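Local atomic coordinates of plasmid pRiA4b Orf3-like domain-containing protein (Methanosarcina mazei, PDB entry 2I1S), a protein that is of unknown function and belongs to the family of plasmid pRiA4b ORF-3-like proteins. Residues 4-16 and 24-37. Sequence-based numbering, arbitrary orientation.
Sequences TFEKVYHLKLSIK and RRIQVPENYTFLDL
Glu30, just past the end of strand 24-29, reaches across to the start of strand 7-15 and grips its backbone with one carboxylate oxygen. OE2 of Glu30 accepts from Lys7 N at 3.0 Å in a nearly straight bond (177°) that arrives from above the carboxylate plane, and also from Glu6 N, on the anti side and from the same face. With CG set between the backbone N and the carbonyl carbon (chi1 66°) and extended beyond it, the chain crosses the Lys7 side chain at a slant, with Glu30 OE1 3.3 Å from Lys7 CG, while Glu30 N returns a bond to Lys7 O. Its CA and CB also lie against the Tyr9 ring, CB 3.6 Å from Tyr9 CE1. Were this residue an alanine, the amides of Glu6 and Lys7 would be likely to lose their shared acceptor, leaving the start of the strand less firmly fixed. Next door, Pro29 CB sits over the centre of the Phe5 ring, a CH-pi contact 3.6 Å from the centroid.

Further along, paired backbone bonds join Tyr9 to Val28, Leu11 to Ile26 and Leu13 to Arg24. Leu11 packs its CD1 against both Val28 CG2 and Leu37 CD1, each at 3.7 Å, tying the strands to the first turn of helix 34-44, which also covers Leu13 and Ile26. On the other face the Gln27 amide stacks on the His10 imidazole, their planes 24° apart. The arrangement is an antiparallel beta hairpin inside a mixed sheet, flanked by strands 111-122 and 131-136, with a helix packed on its apolar face.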
# COMPACT_ATOMS: atom_id res chain seq x y z
N THR A 4 13.98 19.29 9.33
CA THR A 4 13.68 19.57 7.87
C THR A 4 12.22 19.29 7.45
O THR A 4 11.82 19.56 6.29
CB THR A 4 14.63 18.81 6.93
OG1 THR A 4 14.16 17.47 6.73
CG2 THR A 4 16.02 18.77 7.53
N PHE A 5 11.44 18.75 8.41
CA PHE A 5 9.96 18.76 8.34
C PHE A 5 9.41 18.92 9.77
O PHE A 5 10.08 18.54 10.75
CB PHE A 5 9.39 17.47 7.67
CG PHE A 5 9.74 16.18 8.42
CD1 PHE A 5 10.99 15.57 8.25
CD2 PHE A 5 8.80 15.56 9.25
CE1 PHE A 5 11.32 14.40 8.93
CE2 PHE A 5 9.12 14.39 9.93
CZ PHE A 5 10.38 13.80 9.77
N GLU A 6 8.20 19.46 9.87
CA GLU A 6 7.54 19.65 11.18
C GLU A 6 6.46 18.60 11.42
O GLU A 6 6.48 17.91 12.46
CB GLU A 6 6.91 21.05 11.30
CG GLU A 6 7.66 22.19 10.59
CD GLU A 6 8.75 22.85 11.48
OE1 GLU A 6 9.02 24.07 11.26
OE2 GLU A 6 9.33 22.16 12.38
N LYS A 7 5.52 18.48 10.46
CA LYS A 7 4.33 17.61 10.64
C LYS A 7 4.48 16.21 10.02
O LYS A 7 5.30 15.99 9.10
CB LYS A 7 3.07 18.29 10.08
CG LYS A 7 3.12 19.84 10.14
CD LYS A 7 1.75 20.50 10.15
CE LYS A 7 1.19 20.67 11.59
NZ LYS A 7 2.09 21.49 12.47
N VAL A 8 3.70 15.26 10.55
CA VAL A 8 3.58 13.94 9.93
C VAL A 8 2.13 13.59 9.49
O VAL A 8 1.16 13.91 10.17
CB VAL A 8 4.27 12.81 10.75
CG1 VAL A 8 5.73 13.13 10.91
CG2 VAL A 8 3.65 12.65 12.08
N TYR A 9 2.02 12.94 8.34
CA TYR A 9 0.73 12.48 7.81
C TYR A 9 0.46 11.06 8.33
O TYR A 9 1.25 10.14 8.07
CB TYR A 9 0.79 12.52 6.28
CG TYR A 9 0.84 13.92 5.65
CD1 TYR A 9 0.96 15.08 6.46
CD2 TYR A 9 0.76 14.09 4.26
CE1 TYR A 9 0.99 16.36 5.90
CE2 TYR A 9 0.79 15.36 3.68
CZ TYR A 9 0.90 16.50 4.51
OH TYR A 9 0.94 17.79 3.95
N HIS A 10 -0.65 10.89 9.07
CA HIS A 10 -1.16 9.58 9.48
C HIS A 10 -2.08 9.01 8.38
O HIS A 10 -3.21 9.52 8.17
CB HIS A 10 -1.91 9.65 10.82
CG HIS A 10 -1.12 10.29 11.92
ND1 HIS A 10 -1.02 9.75 13.19
CD2 HIS A 10 -0.37 11.42 11.95
CE1 HIS A 10 -0.26 10.52 13.94
NE2 HIS A 10 0.16 11.54 13.21
N LEU A 11 -1.58 7.98 7.70
CA LEU A 11 -2.21 7.43 6.50
C LEU A 11 -2.79 6.07 6.79
O LEU A 11 -2.14 5.28 7.47
CB LEU A 11 -1.17 7.29 5.37
CG LEU A 11 -0.49 8.58 4.89
CD1 LEU A 11 0.56 8.26 3.82
CD2 LEU A 11 -1.50 9.67 4.39
N LYS A 12 -4.00 5.77 6.32
CA LYS A 12 -4.39 4.37 6.25
C LYS A 12 -4.22 3.87 4.83
O LYS A 12 -4.48 4.60 3.87
CB LYS A 12 -5.82 4.15 6.70
CG LYS A 12 -6.17 2.69 6.93
CD LYS A 12 -7.62 2.57 7.32
CE LYS A 12 -8.00 1.09 7.31
NZ LYS A 12 -9.46 0.84 7.47
N LEU A 13 -3.71 2.65 4.71
CA LEU A 13 -3.51 1.96 3.43
C LEU A 13 -4.31 0.68 3.43
O LEU A 13 -4.09 -0.16 4.32
CB LEU A 13 -2.05 1.60 3.22
CG LEU A 13 -0.99 2.65 3.55
CD1 LEU A 13 0.39 2.10 3.25
CD2 LEU A 13 -1.22 3.96 2.83
N SER A 14 -5.24 0.54 2.49
CA SER A 14 -6.04 -0.68 2.42
C SER A 14 -6.01 -1.31 1.04
O SER A 14 -6.19 -0.63 0.02
CB SER A 14 -7.50 -0.45 2.90
OG SER A 14 -8.37 0.02 1.87
N ILE A 15 -5.76 -2.61 1.00
CA ILE A 15 -5.89 -3.36 -0.23
C ILE A 15 -7.40 -3.42 -0.56
O ILE A 15 -8.22 -3.93 0.24
CB ILE A 15 -5.27 -4.79 -0.12
CG1 ILE A 15 -3.78 -4.71 -0.02
CG2 ILE A 15 -5.59 -5.62 -1.38
CD1 ILE A 15 -3.15 -6.05 0.21
N LYS A 16 -7.76 -2.90 -1.73
CA LYS A 16 -9.13 -3.04 -2.25
C LYS A 16 -9.51 -4.43 -2.74
O LYS A 16 -8.70 -5.14 -3.33
CB LYS A 16 -9.32 -2.15 -3.46
CG LYS A 16 -9.41 -0.69 -3.14
CD LYS A 16 -9.63 0.05 -4.44
CE LYS A 16 -10.86 -0.50 -5.13
NZ LYS A 16 -11.48 0.60 -5.94
N ARG A 24 -2.84 -1.35 6.74
CA ARG A 24 -1.70 -0.86 7.56
C ARG A 24 -1.89 0.61 7.87
O ARG A 24 -2.46 1.37 7.07
CB ARG A 24 -0.37 -0.99 6.81
CG ARG A 24 -0.25 -2.24 6.02
CD ARG A 24 0.03 -3.35 6.96
NE ARG A 24 0.50 -4.59 6.32
CZ ARG A 24 -0.22 -5.70 6.31
NH1 ARG A 24 0.31 -6.79 5.84
NH2 ARG A 24 -1.46 -5.72 6.77
N ARG A 25 -1.45 1.02 9.04
CA ARG A 25 -1.45 2.46 9.33
C ARG A 25 0.01 2.89 9.46
O ARG A 25 0.79 2.24 10.13
CB ARG A 25 -2.31 2.80 10.59
CG ARG A 25 -3.61 3.49 10.23
CD ARG A 25 -4.51 3.84 11.43
NE ARG A 25 -5.46 2.75 11.51
CZ ARG A 25 -6.74 2.77 11.17
NH1 ARG A 25 -7.35 3.87 10.82
NH2 ARG A 25 -7.41 1.64 11.24
N ILE A 26 0.39 3.93 8.73
CA ILE A 26 1.77 4.42 8.79
C ILE A 26 1.78 5.93 8.98
O ILE A 26 0.81 6.61 8.61
CB ILE A 26 2.60 4.07 7.50
CG1 ILE A 26 2.08 4.82 6.26
CG2 ILE A 26 2.74 2.53 7.33
CD1 ILE A 26 2.96 4.67 4.96
N GLN A 27 2.86 6.47 9.56
CA GLN A 27 3.03 7.93 9.59
C GLN A 27 4.24 8.34 8.74
O GLN A 27 5.34 7.79 8.88
CB GLN A 27 3.14 8.44 11.01
CG GLN A 27 1.95 8.05 11.91
CD GLN A 27 2.19 8.44 13.35
OE1 GLN A 27 3.02 9.31 13.61
NE2 GLN A 27 1.45 7.83 14.29
N VAL A 28 4.05 9.31 7.85
CA VAL A 28 5.16 9.72 6.97
C VAL A 28 5.52 11.21 7.13
O VAL A 28 4.66 12.01 7.46
CB VAL A 28 4.87 9.36 5.46
CG1 VAL A 28 4.81 7.87 5.28
CG2 VAL A 28 3.59 10.01 4.97
N PRO A 29 6.82 11.58 6.91
CA PRO A 29 7.15 13.00 6.88
C PRO A 29 6.27 13.74 5.87
O PRO A 29 6.00 13.22 4.76
CB PRO A 29 8.62 13.02 6.41
CG PRO A 29 9.18 11.72 6.91
CD PRO A 29 8.02 10.74 6.74
N GLU A 30 5.83 14.94 6.26
CA GLU A 30 5.01 15.79 5.41
C GLU A 30 5.71 16.16 4.09
O GLU A 30 5.05 16.35 3.08
CB GLU A 30 4.53 17.04 6.17
CG GLU A 30 5.65 18.02 6.60
CD GLU A 30 5.15 19.33 7.20
OE1 GLU A 30 3.96 19.68 6.99
OE2 GLU A 30 5.95 20.01 7.89
N ASN A 31 7.05 16.24 4.09
CA ASN A 31 7.79 16.65 2.89
C ASN A 31 8.08 15.50 1.88
O ASN A 31 8.85 15.66 0.90
CB ASN A 31 9.07 17.42 3.27
CG ASN A 31 10.13 16.53 3.93
OD1 ASN A 31 9.85 15.41 4.40
ND2 ASN A 31 11.37 17.03 3.97
N TYR A 32 7.47 14.36 2.14
CA TYR A 32 7.58 13.18 1.30
C TYR A 32 7.06 13.41 -0.09
O TYR A 32 6.05 14.09 -0.27
CB TYR A 32 6.82 12.01 1.93
CG TYR A 32 7.71 10.93 2.51
CD1 TYR A 32 8.99 11.22 2.97
CD2 TYR A 32 7.24 9.62 2.62
CE1 TYR A 32 9.80 10.22 3.49
CE2 TYR A 32 8.03 8.63 3.13
CZ TYR A 32 9.30 8.93 3.57
OH TYR A 32 10.09 7.90 4.07
N THR A 33 7.78 12.85 -1.08
CA THR A 33 7.34 12.84 -2.46
C THR A 33 6.47 11.60 -2.62
O THR A 33 6.38 10.77 -1.70
CB THR A 33 8.53 12.79 -3.45
OG1 THR A 33 9.25 11.56 -3.29
CG2 THR A 33 9.48 13.95 -3.22
N PHE A 34 5.81 11.46 -3.77
CA PHE A 34 5.12 10.22 -4.09
C PHE A 34 6.06 9.03 -4.25
O PHE A 34 5.68 7.92 -3.92
CB PHE A 34 4.15 10.41 -5.26
CG PHE A 34 2.88 11.13 -4.86
CD1 PHE A 34 1.70 10.42 -4.62
CD2 PHE A 34 2.89 12.50 -4.64
CE1 PHE A 34 0.53 11.09 -4.21
CE2 PHE A 34 1.73 13.17 -4.23
CZ PHE A 34 0.55 12.47 -4.02
N LEU A 35 7.30 9.24 -4.71
CA LEU A 35 8.24 8.13 -4.80
C LEU A 35 8.46 7.53 -3.41
O LEU A 35 8.36 6.32 -3.24
CB LEU A 35 9.58 8.55 -5.43
CG LEU A 35 10.65 7.46 -5.60
CD1 LEU A 35 10.13 6.24 -6.41
CD2 LEU A 35 11.89 8.01 -6.27
N ASP A 36 8.76 8.40 -2.46
CA ASP A 36 8.92 8.05 -1.05
C ASP A 36 7.76 7.24 -0.49
O ASP A 36 7.98 6.26 0.25
CB ASP A 36 9.05 9.33 -0.21
CG ASP A 36 10.38 10.05 -0.40
OD1 ASP A 36 11.40 9.39 -0.70
OD2 ASP A 36 10.40 11.28 -0.24
N LEU A 37 6.54 7.65 -0.86
CA LEU A 37 5.31 6.95 -0.48
C LEU A 37 5.15 5.58 -1.17
O LEU A 37 4.77 4.59 -0.52
CB LEU A 37 4.09 7.83 -0.74
CG LEU A 37 2.69 7.25 -0.47
CD1 LEU A 37 2.52 6.95 1.01
CD2 LEU A 37 1.53 8.11 -1.00